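PDB 6TJ2: Alpha/beta hydrolase from Paenibacillus sp. VTT E-133280, which probably hydrolyses ester bonds such as that of methyl salicylate, as an extracellular alpha/beta-hydrolase resembling tobacco salicylic acid binding protein 2. Local coordinates for residues Leu49-Trp54 with Thr76-Gly81; Val90-Ile95 with Gly120-Thr125; Gly171-Thr176 with Pro206-Phe211. One frame throughout, in Å; residues are numbered along the deposited sequence.

Interaction 1: residues Leu49-Trp54 with Thr76-Gly81; sequences LIHGSW and TPEYAG
His51 meets Glu78 and Tyr79, and these three form the polar and aromatic part of the contact. NE2 of His51 donates to OE2 of Glu78 over 2.6 Å, a nearly straight bond at 170°. The carboxylate oxygen sits close to the ring plane and is met on its syn side. The same OE2 accepts the backbone N of Tyr79 at 2.9 Å on its anti side, so two N-H groups grip one oxygen. At the other nitrogen, ND1 of His51 donates to Gly52 O in the carbonyl plane, on a lone pair. With both nitrogens bonded in the ring plane, rotation of the imidazole is fixed. A water bridges the two backbones, donating to Leu49 O and Pro77 O and accepting from His51 N.

The aromatic part is an offset stack of the His51 and Tyr79 rings. Their centroids are 4.2 Å apart and the planes differ by 16°. CG of Tyr79 stands between the backbone N and the carbonyl carbon (chi1 58°), and in the ring beyond it CE2 lies over the centre of the imidazole. Tyr79 OH then donates to His51 O at 2.7 Å from above the carbonyl plane.

The apolar part lies nearer the strand. CD1 of Ile50 touches CG of Pro77 at 3.7 Å, and CG2 of Ile50 packs against CE2 of Tyr79.

The His-Gly loop is consistent with the oxyanion-hole loop of alpha/beta hydrolases, Gly52 lying beside the probable nucleophile elbow. Residues 49-54 run from the last two residues of strand 46-50 into the loop after it, and residues 76-81 follow the neighbouring parallel strand 73-75. Helix 92-105 covers Pro77 and Tyr79 through Tyr102, Ile95 and Val99. Ile50 packs on Val122 and Ile123 of helix 119-129.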
loop_
_atom_site.group_PDB
_atom_site.type_symbol
_atom_site.label_atom_id
_atom_site.label_comp_id
_atom_site.label_asym_id
_atom_site.label_seq_id
_atom_site.Cartn_x
_atom_site.Cartn_y
_atom_site.Cartn_z
ATOM N N LEU A 49 5.536 25.300 8.480
ATOM C CA LEU A 49 6.144 24.136 7.808
ATOM C C LEU A 49 7.565 23.968 8.318
ATOM O O LEU A 49 8.331 24.926 8.202
ATOM C CB LEU A 49 6.140 24.264 6.298
ATOM C CG LEU A 49 4.790 24.616 5.667
ATOM C CD1 LEU A 49 4.957 24.718 4.184
ATOM C CD2 LEU A 49 3.734 23.560 5.978
ATOM N N ILE A 50 7.880 22.797 8.832
ATOM C CA ILE A 50 9.200 22.446 9.434
ATOM C C ILE A 50 9.867 21.412 8.557
ATOM O O ILE A 50 9.398 20.264 8.484
ATOM C CB ILE A 50 9.005 21.969 10.870
ATOM C CG1 ILE A 50 8.185 22.941 11.728
ATOM C CG2 ILE A 50 10.378 21.637 11.460
ATOM C CD1 ILE A 50 8.774 24.359 11.790
ATOM N N HIS A 51 10.948 21.812 7.901
ATOM C CA HIS A 51 11.725 20.900 7.061
ATOM C C HIS A 51 12.445 19.860 7.929
ATOM O O HIS A 51 12.593 20.054 9.145
ATOM C CB HIS A 51 12.692 21.624 6.149
ATOM C CG HIS A 51 13.851 22.299 6.836
ATOM N ND1 HIS A 51 14.935 21.589 7.311
ATOM C CD2 HIS A 51 14.066 23.588 7.171
ATOM C CE1 HIS A 51 15.806 22.435 7.856
ATOM N NE2 HIS A 51 15.299 23.661 7.796
ATOM N N GLY A 52 12.972 18.864 7.258
ATOM C CA GLY A 52 13.760 17.825 7.893
ATOM C C GLY A 52 15.228 17.928 7.571
ATOM O O GLY A 52 15.751 19.026 7.277
ATOM N N SER A 53 15.937 16.834 7.723
ATOM C CA SER A 53 17.405 16.796 7.570
ATOM C C SER A 53 17.799 16.900 6.096
ATOM O O SER A 53 16.992 16.597 5.156
ATOM C CB SER A 53 17.980 15.563 8.195
ATOM O OG SER A 53 17.722 15.508 9.569
ATOM N N TRP A 54 19.021 17.336 5.845
ATOM C CA TRP A 54 19.564 17.442 4.476
ATOM C C TRP A 54 18.657 18.410 3.684
ATOM O O TRP A 54 18.385 18.147 2.513
ATOM C CB TRP A 54 19.713 16.091 3.804
ATOM C CG TRP A 54 20.519 15.129 4.595
ATOM C CD1 TRP A 54 21.861 15.200 4.856
ATOM C CD2 TRP A 54 20.046 14.038 5.387
ATOM N NE1 TRP A 54 22.246 14.194 5.699
ATOM C CE2 TRP A 54 21.142 13.455 6.046
ATOM C CE3 TRP A 54 18.768 13.465 5.525
ATOM C CZ2 TRP A 54 20.978 12.375 6.920
ATOM C CZ3 TRP A 54 18.630 12.390 6.364
ATOM C CH2 TRP A 54 19.708 11.864 7.033
ATOM N N THR A 76 7.583 29.370 6.812
ATOM C CA THR A 76 8.640 28.345 6.607
ATOM C C THR A 76 9.910 28.761 7.347
ATOM O O THR A 76 10.861 29.184 6.707
ATOM C CB THR A 76 8.914 28.119 5.130
ATOM O OG1 THR A 76 9.359 29.305 4.465
ATOM C CG2 THR A 76 7.653 27.675 4.419
ATOM N N PRO A 77 9.932 28.646 8.664
ATOM C CA PRO A 77 11.100 29.095 9.433
ATOM C C PRO A 77 12.320 28.244 9.124
ATOM O O PRO A 77 12.219 27.007 8.943
ATOM C CB PRO A 77 10.651 28.901 10.884
ATOM C CG PRO A 77 9.588 27.827 10.814
ATOM C CD PRO A 77 8.878 28.109 9.520
ATOM N N GLU A 78 13.466 28.877 9.200
ATOM C CA GLU A 78 14.723 28.131 9.312
ATOM C C GLU A 78 15.002 27.882 10.810
ATOM O O GLU A 78 14.387 28.543 11.690
ATOM C CB GLU A 78 15.874 28.934 8.711
ATOM C CG GLU A 78 17.143 28.140 8.520
ATOM C CD GLU A 78 16.806 26.847 7.817
ATOM O OE1 GLU A 78 16.778 26.886 6.560
ATOM O OE2 GLU A 78 16.646 25.817 8.503
ATOM N N TYR A 79 15.822 26.884 11.100
ATOM C CA TYR A 79 16.099 26.524 12.503
ATOM C C TYR A 79 17.597 26.327 12.723
ATOM O O TYR A 79 18.326 26.258 11.789
ATOM C CB TYR A 79 15.177 25.393 12.959
ATOM C CG TYR A 79 15.192 24.091 12.193
ATOM C CD1 TYR A 79 16.258 23.209 12.239
ATOM C CD2 TYR A 79 14.064 23.695 11.504
ATOM C CE1 TYR A 79 16.196 21.973 11.610
ATOM C CE2 TYR A 79 13.990 22.468 10.866
ATOM C CZ TYR A 79 15.056 21.602 10.920
ATOM O OH TYR A 79 14.986 20.385 10.335
ATOM N N ALA A 80 17.945 26.180 13.989
ATOM C CA ALA A 80 19.352 26.235 14.427
ATOM C C ALA A 80 20.189 25.197 13.681
ATOM O O ALA A 80 19.750 24.062 13.434
ATOM C CB ALA A 80 19.459 26.055 15.903
ATOM N N GLY A 81 21.389 25.616 13.280
ATOM C CA GLY A 81 22.365 24.749 12.625
ATOM C C GLY A 81 21.998 24.362 11.207
ATOM O O GLY A 81 22.667 23.512 10.605
HETATM O O HOH W 1 11.053 24.822 7.637
#

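Interaction 2: residues Val90-Ile95 with Gly120-Thr125; sequences VTHEQI and GSVIQT
His92 reaches from the first turn of one helix to the backbone and side chains of another, presenting the edge of its ring, not a face. NE2 of His92 donates to OG of Ser121 at 2.9 Å and 169°. The hydroxyl lies almost in the imidazole plane. CG of His92 stands anti to the backbone N (chi1 -152°), and the ring beyond it reaches residues 120-125. Ser121 OG is also hydrogen-bonded to Phe118 O, so this hydroxyl has two polar partners. Further round the same edge, CE1 of His92 comes 3.3 Å from OG1 of Thr125, which is itself hydrogen-bonded to Thr96 OG1. An alanine in place of His92 would probably leave Ser121 OG without its imidazole donor and open a gap between the helices.

One turn further along helix 92-105, Ile95 makes the apolar part. CG2 of Ile95 meets CG2 of Val122 at 3.8 Å, the two side chains crossing at about a right angle.

The start of helix 92-105 is secured by a capping box. Gln94 N donates to Thr91 OG1 at 3.1 Å, and Thr91 N donates back to Gln94 OE1.

Helix 119-129 starts at the last glycine of the GxSxG sequence 115-119, which fits the nucleophile elbow of alpha/beta hydrolases. The contact joins the helix after that elbow to a neighbouring helix of the fold.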
loop_
_atom_site.group_PDB
_atom_site.type_symbol
_atom_site.label_atom_id
_atom_site.label_comp_id
_atom_site.label_asym_id
_atom_site.label_seq_id
_atom_site.Cartn_x
_atom_site.Cartn_y
_atom_site.Cartn_z
ATOM N N VAL A 90 25.091 21.533 16.821
ATOM C CA VAL A 90 23.722 21.890 17.244
ATOM C C VAL A 90 23.025 20.698 17.893
ATOM O O VAL A 90 23.260 19.535 17.509
ATOM C CB VAL A 90 22.912 22.471 16.075
ATOM C CG1 VAL A 90 22.511 21.377 15.105
ATOM C CG2 VAL A 90 21.707 23.188 16.569
ATOM N N THR A 91 22.199 21.004 18.911
ATOM C CA THR A 91 21.395 19.999 19.615
ATOM C C THR A 91 19.922 20.090 19.256
ATOM O O THR A 91 19.443 21.104 18.751
ATOM C CB THR A 91 21.545 20.114 21.128
ATOM O OG1 THR A 91 20.907 21.330 21.514
ATOM C CG2 THR A 91 23.008 20.106 21.531
ATOM N N HIS A 92 19.201 19.037 19.578
ATOM C CA HIS A 92 17.722 19.040 19.363
ATOM C C HIS A 92 17.074 20.142 20.187
ATOM O O HIS A 92 16.131 20.818 19.702
ATOM C CB HIS A 92 17.113 17.652 19.714
ATOM C CG HIS A 92 15.861 17.384 18.935
ATOM N ND1 HIS A 92 14.661 17.919 19.296
ATOM C CD2 HIS A 92 15.683 16.627 17.848
ATOM C CE1 HIS A 92 13.743 17.459 18.475
ATOM N NE2 HIS A 92 14.332 16.711 17.515
ATOM N N GLU A 93 17.553 20.400 21.393
ATOM C CA GLU A 93 16.996 21.473 22.234
ATOM C C GLU A 93 17.199 22.823 21.548
ATOM O O GLU A 93 16.296 23.640 21.578
ATOM C CB GLU A 93 17.681 21.414 23.584
ATOM C CG GLU A 93 17.234 22.494 24.529
ATOM C CD GLU A 93 17.882 22.412 25.895
ATOM O OE1 GLU A 93 18.345 21.313 26.280
ATOM O OE2 GLU A 93 17.799 23.431 26.607
ATOM N N GLN A 94 18.357 23.057 20.963
ATOM C CA GLN A 94 18.623 24.350 20.303
ATOM C C GLN A 94 17.717 24.488 19.074
ATOM O O GLN A 94 17.202 25.584 18.803
ATOM C CB GLN A 94 20.093 24.468 19.898
ATOM C CG GLN A 94 21.036 24.716 21.081
ATOM C CD GLN A 94 22.476 24.564 20.663
ATOM O OE1 GLN A 94 22.884 23.690 19.934
ATOM N NE2 GLN A 94 23.291 25.505 21.151
ATOM N N ILE A 95 17.531 23.413 18.304
ATOM C CA ILE A 95 16.604 23.471 17.125
ATOM C C ILE A 95 15.209 23.786 17.637
ATOM O O ILE A 95 14.525 24.704 17.081
ATOM C CB ILE A 95 16.678 22.123 16.388
ATOM C CG1 ILE A 95 18.007 21.996 15.656
ATOM C CG2 ILE A 95 15.473 21.996 15.455
ATOM C CD1 ILE A 95 18.263 20.651 15.036
ATOM N N GLY A 120 9.404 15.798 11.858
ATOM C CA GLY A 120 8.410 15.221 12.776
ATOM C C GLY A 120 8.845 15.253 14.219
ATOM O O GLY A 120 8.017 15.490 15.120
ATOM N N SER A 121 10.120 15.017 14.471
ATOM C CA SER A 121 10.625 15.077 15.858
ATOM C C SER A 121 10.598 16.502 16.397
ATOM O O SER A 121 10.308 16.708 17.610
ATOM C CB SER A 121 11.980 14.463 16.020
ATOM O OG SER A 121 13.001 15.245 15.451
ATOM N N VAL A 122 10.811 17.474 15.541
ATOM C CA VAL A 122 10.783 18.900 15.891
ATOM C C VAL A 122 9.353 19.342 16.162
ATOM O O VAL A 122 9.113 20.073 17.146
ATOM C CB VAL A 122 11.457 19.727 14.799
ATOM C CG1 VAL A 122 11.402 21.208 15.183
ATOM C CG2 VAL A 122 12.905 19.278 14.581
ATOM N N ILE A 123 8.377 18.926 15.361
ATOM C CA ILE A 123 6.988 19.307 15.692
ATOM C C ILE A 123 6.568 18.681 17.018
ATOM O O ILE A 123 5.782 19.304 17.780
ATOM C CB ILE A 123 5.969 19.096 14.572
ATOM C CG1 ILE A 123 5.664 17.620 14.324
ATOM C CG2 ILE A 123 6.462 19.820 13.324
ATOM C CD1 ILE A 123 4.850 17.367 13.071
ATOM N N GLN A 124 7.060 17.461 17.347
ATOM C CA GLN A 124 6.745 16.882 18.675
ATOM C C GLN A 124 7.280 17.782 19.783
ATOM O O GLN A 124 6.533 18.099 20.734
ATOM C CB GLN A 124 7.319 15.479 18.783
ATOM C CG GLN A 124 6.624 14.429 17.916
ATOM C CD GLN A 124 7.399 13.137 17.975
ATOM O OE1 GLN A 124 8.627 13.131 17.732
ATOM N NE2 GLN A 124 6.734 12.035 18.337
ATOM N N THR A 125 8.548 18.129 19.741
ATOM C CA THR A 125 9.171 18.854 20.845
ATOM C C THR A 125 8.683 20.293 20.887
ATOM O O THR A 125 8.460 20.831 22.006
ATOM C CB THR A 125 10.681 18.747 20.782
ATOM O OG1 THR A 125 11.143 19.243 19.531
ATOM C CG2 THR A 125 11.179 17.345 21.030
#

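Interaction 3: residues Gly171-Thr176 with Pro206-Phe211; sequences GNNTIT and PATPLF
Thr174 and Pro206 form an antiparallel, non-hydrogen-bonded pair with their CA atoms 4.5 Å apart, and next to it Ala207 N donates to Asn173 O over 2.9 Å. That bond is somewhat bent, at 147°, and the donor is tilted from the carbonyl plane. It ties the residue before strand 174-175 to the one that leads from strand 205-206 into the helical turn 208-211.

The side chain of Ile175 does most of the apolar work. Its CD1 is the one atom that touches three residues. It lies 4.1 Å from CB of Ala207 and equally close to CD2 of Leu210, which it meets tip to tip. The same methyl group reaches CE2 of Phe211 at the edge of the ring, near its plane. CG1 of Ile175 is anti to the carbonyl carbon (chi1 -65°), and the extended chi2 carries CD1 to these partners. CB of Ala207 also rests against the backbone, 3.5 Å from Asn173 O. Beyond it, the side chains of Asn173 and Thr208 cross at the more exposed margin.

Thr174 OG1 donates to Asn172 OD1 at 2.7 Å. That oxygen is also bonded to Ser170 OG, at the end of the preceding helix.

Residues 157-211 lie between core strands 134-139 and 226-231, consistent with the cap inserted into the core in many alpha/beta hydrolases. The pair 174-175 and 205-206 makes a small antiparallel sheet separate from the central parallel one. Helix 157-170 lies against it, with Leu166 on Ile175 and Arg167 in a cation-pi contact with Phe211. Pro209 packs on His92 and Ile95 of helix 92-105.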
loop_
_atom_site.group_PDB
_atom_site.type_symbol
_atom_site.label_atom_id
_atom_site.label_comp_id
_atom_site.label_asym_id
_atom_site.label_seq_id
_atom_site.Cartn_x
_atom_site.Cartn_y
_atom_site.Cartn_z
ATOM N N GLY A 171 34.478 13.304 10.363
ATOM C CA GLY A 171 35.395 13.944 11.313
ATOM C C GLY A 171 34.904 15.313 11.793
ATOM O O GLY A 171 35.668 16.036 12.395
ATOM N N ASN A 172 33.668 15.738 11.508
ATOM C CA ASN A 172 33.157 17.049 11.954
ATOM C C ASN A 172 31.694 16.926 12.405
ATOM O O ASN A 172 30.997 17.936 12.415
ATOM C CB ASN A 172 33.319 18.145 10.905
ATOM C CG ASN A 172 32.499 17.898 9.667
ATOM O OD1 ASN A 172 31.745 16.929 9.568
ATOM N ND2 ASN A 172 32.671 18.786 8.704
ATOM N N ASN A 173 31.252 15.713 12.729
ATOM C CA ASN A 173 29.900 15.532 13.296
ATOM C C ASN A 173 28.831 15.867 12.255
ATOM O O ASN A 173 27.766 16.286 12.685
ATOM C CB ASN A 173 29.681 16.324 14.573
ATOM C CG ASN A 173 28.509 15.843 15.392
ATOM O OD1 ASN A 173 27.700 16.661 15.890
ATOM N ND2 ASN A 173 28.415 14.547 15.578
ATOM N N THR A 174 29.055 15.543 10.996
ATOM C CA THR A 174 28.028 15.734 9.959
ATOM C C THR A 174 27.817 14.444 9.191
ATOM O O THR A 174 28.688 13.546 9.157
ATOM C CB THR A 174 28.313 16.890 9.012
ATOM O OG1 THR A 174 29.483 16.648 8.214
ATOM C CG2 THR A 174 28.472 18.214 9.748
ATOM N N ILE A 175 26.637 14.337 8.591
ATOM C CA ILE A 175 26.336 13.217 7.685
ATOM C C ILE A 175 26.013 13.790 6.328
ATOM O O ILE A 175 25.079 14.591 6.178
ATOM C CB ILE A 175 25.132 12.414 8.205
ATOM C CG1 ILE A 175 25.480 11.748 9.539
ATOM C CG2 ILE A 175 24.707 11.396 7.160
ATOM C CD1 ILE A 175 24.255 11.180 10.280
ATOM N N THR A 176 26.797 13.372 5.344
ATOM C CA THR A 176 26.541 13.682 3.931
ATOM C C THR A 176 25.957 12.440 3.282
ATOM O O THR A 176 26.635 11.396 3.290
ATOM C CB THR A 176 27.796 14.161 3.208
ATOM O OG1 THR A 176 28.305 15.320 3.881
ATOM C CG2 THR A 176 27.533 14.475 1.754
ATOM N N PRO A 206 24.057 18.248 10.489
ATOM C CA PRO A 206 24.663 18.130 11.826
ATOM C C PRO A 206 24.064 16.934 12.561
ATOM O O PRO A 206 22.833 16.780 12.605
ATOM C CB PRO A 206 24.279 19.419 12.530
ATOM C CG PRO A 206 23.897 20.388 11.452
ATOM C CD PRO A 206 23.370 19.528 10.313
ATOM N N ALA A 207 24.894 16.041 13.104
ATOM C CA ALA A 207 24.422 14.691 13.417
ATOM C C ALA A 207 23.793 14.583 14.806
ATOM O O ALA A 207 22.995 13.668 15.013
ATOM C CB ALA A 207 25.545 13.692 13.305
ATOM N N THR A 208 24.156 15.400 15.774
ATOM C CA THR A 208 23.722 15.160 17.165
ATOM C C THR A 208 22.210 15.007 17.288
ATOM O O THR A 208 21.746 14.068 17.933
ATOM C CB THR A 208 24.299 16.182 18.128
ATOM O OG1 THR A 208 25.726 16.072 18.062
ATOM C CG2 THR A 208 23.713 16.058 19.510
ATOM N N PRO A 209 21.379 15.874 16.686
ATOM C CA PRO A 209 19.950 15.787 16.914
ATOM C C PRO A 209 19.334 14.489 16.390
ATOM O O PRO A 209 18.218 14.176 16.843
ATOM C CB PRO A 209 19.386 17.017 16.186
ATOM C CG PRO A 209 20.542 17.979 16.162
ATOM C CD PRO A 209 21.755 17.081 15.941
ATOM N N LEU A 210 19.962 13.843 15.456
ATOM C CA LEU A 210 19.412 12.577 14.899
ATOM C C LEU A 210 19.580 11.443 15.903
ATOM O O LEU A 210 18.822 10.479 15.850
ATOM C CB LEU A 210 20.111 12.255 13.589
ATOM C CG LEU A 210 19.626 13.014 12.355
ATOM C CD1 LEU A 210 19.725 14.524 12.520
ATOM C CD2 LEU A 210 20.458 12.571 11.146
ATOM N N PHE A 211 20.556 11.520 16.794
ATOM C CA PHE A 211 20.905 10.407 17.703
ATOM C C PHE A 211 20.484 10.693 19.137
ATOM O O PHE A 211 20.541 9.757 19.979
ATOM C CB PHE A 211 22.397 10.119 17.636
ATOM C CG PHE A 211 22.832 9.571 16.316
ATOM C CD1 PHE A 211 22.771 8.201 16.096
ATOM C CD2 PHE A 211 23.259 10.383 15.294
ATOM C CE1 PHE A 211 23.127 7.669 14.870
ATOM C CE2 PHE A 211 23.639 9.838 14.077
ATOM C CZ PHE A 211 23.545 8.495 13.851
#

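Interactions 1 and 2 lie nearer the centre of the chain, while interaction 3 is about 17 Å from it, centre to centre. All three are largely buried. Interaction 1 joins loops after two parallel strands and is rich in hydrogen bonds, with one aromatic stack. Interaction 2 joins two helices with a single cross-helix hydrogen bond and a small apolar patch. Interaction 3 relies on backbone pairing in the small antiparallel sheet and on methyl contacts from it to the helical turn. The three touch one another. Ala80 packs on Val90, joining 1 to 2. Trp54 NE1 lies 2.9 Å from Ile175 O, a probable hydrogen bond between 1 and 3. Val90 packs on Pro206 and Pro209, linking 2 to 3.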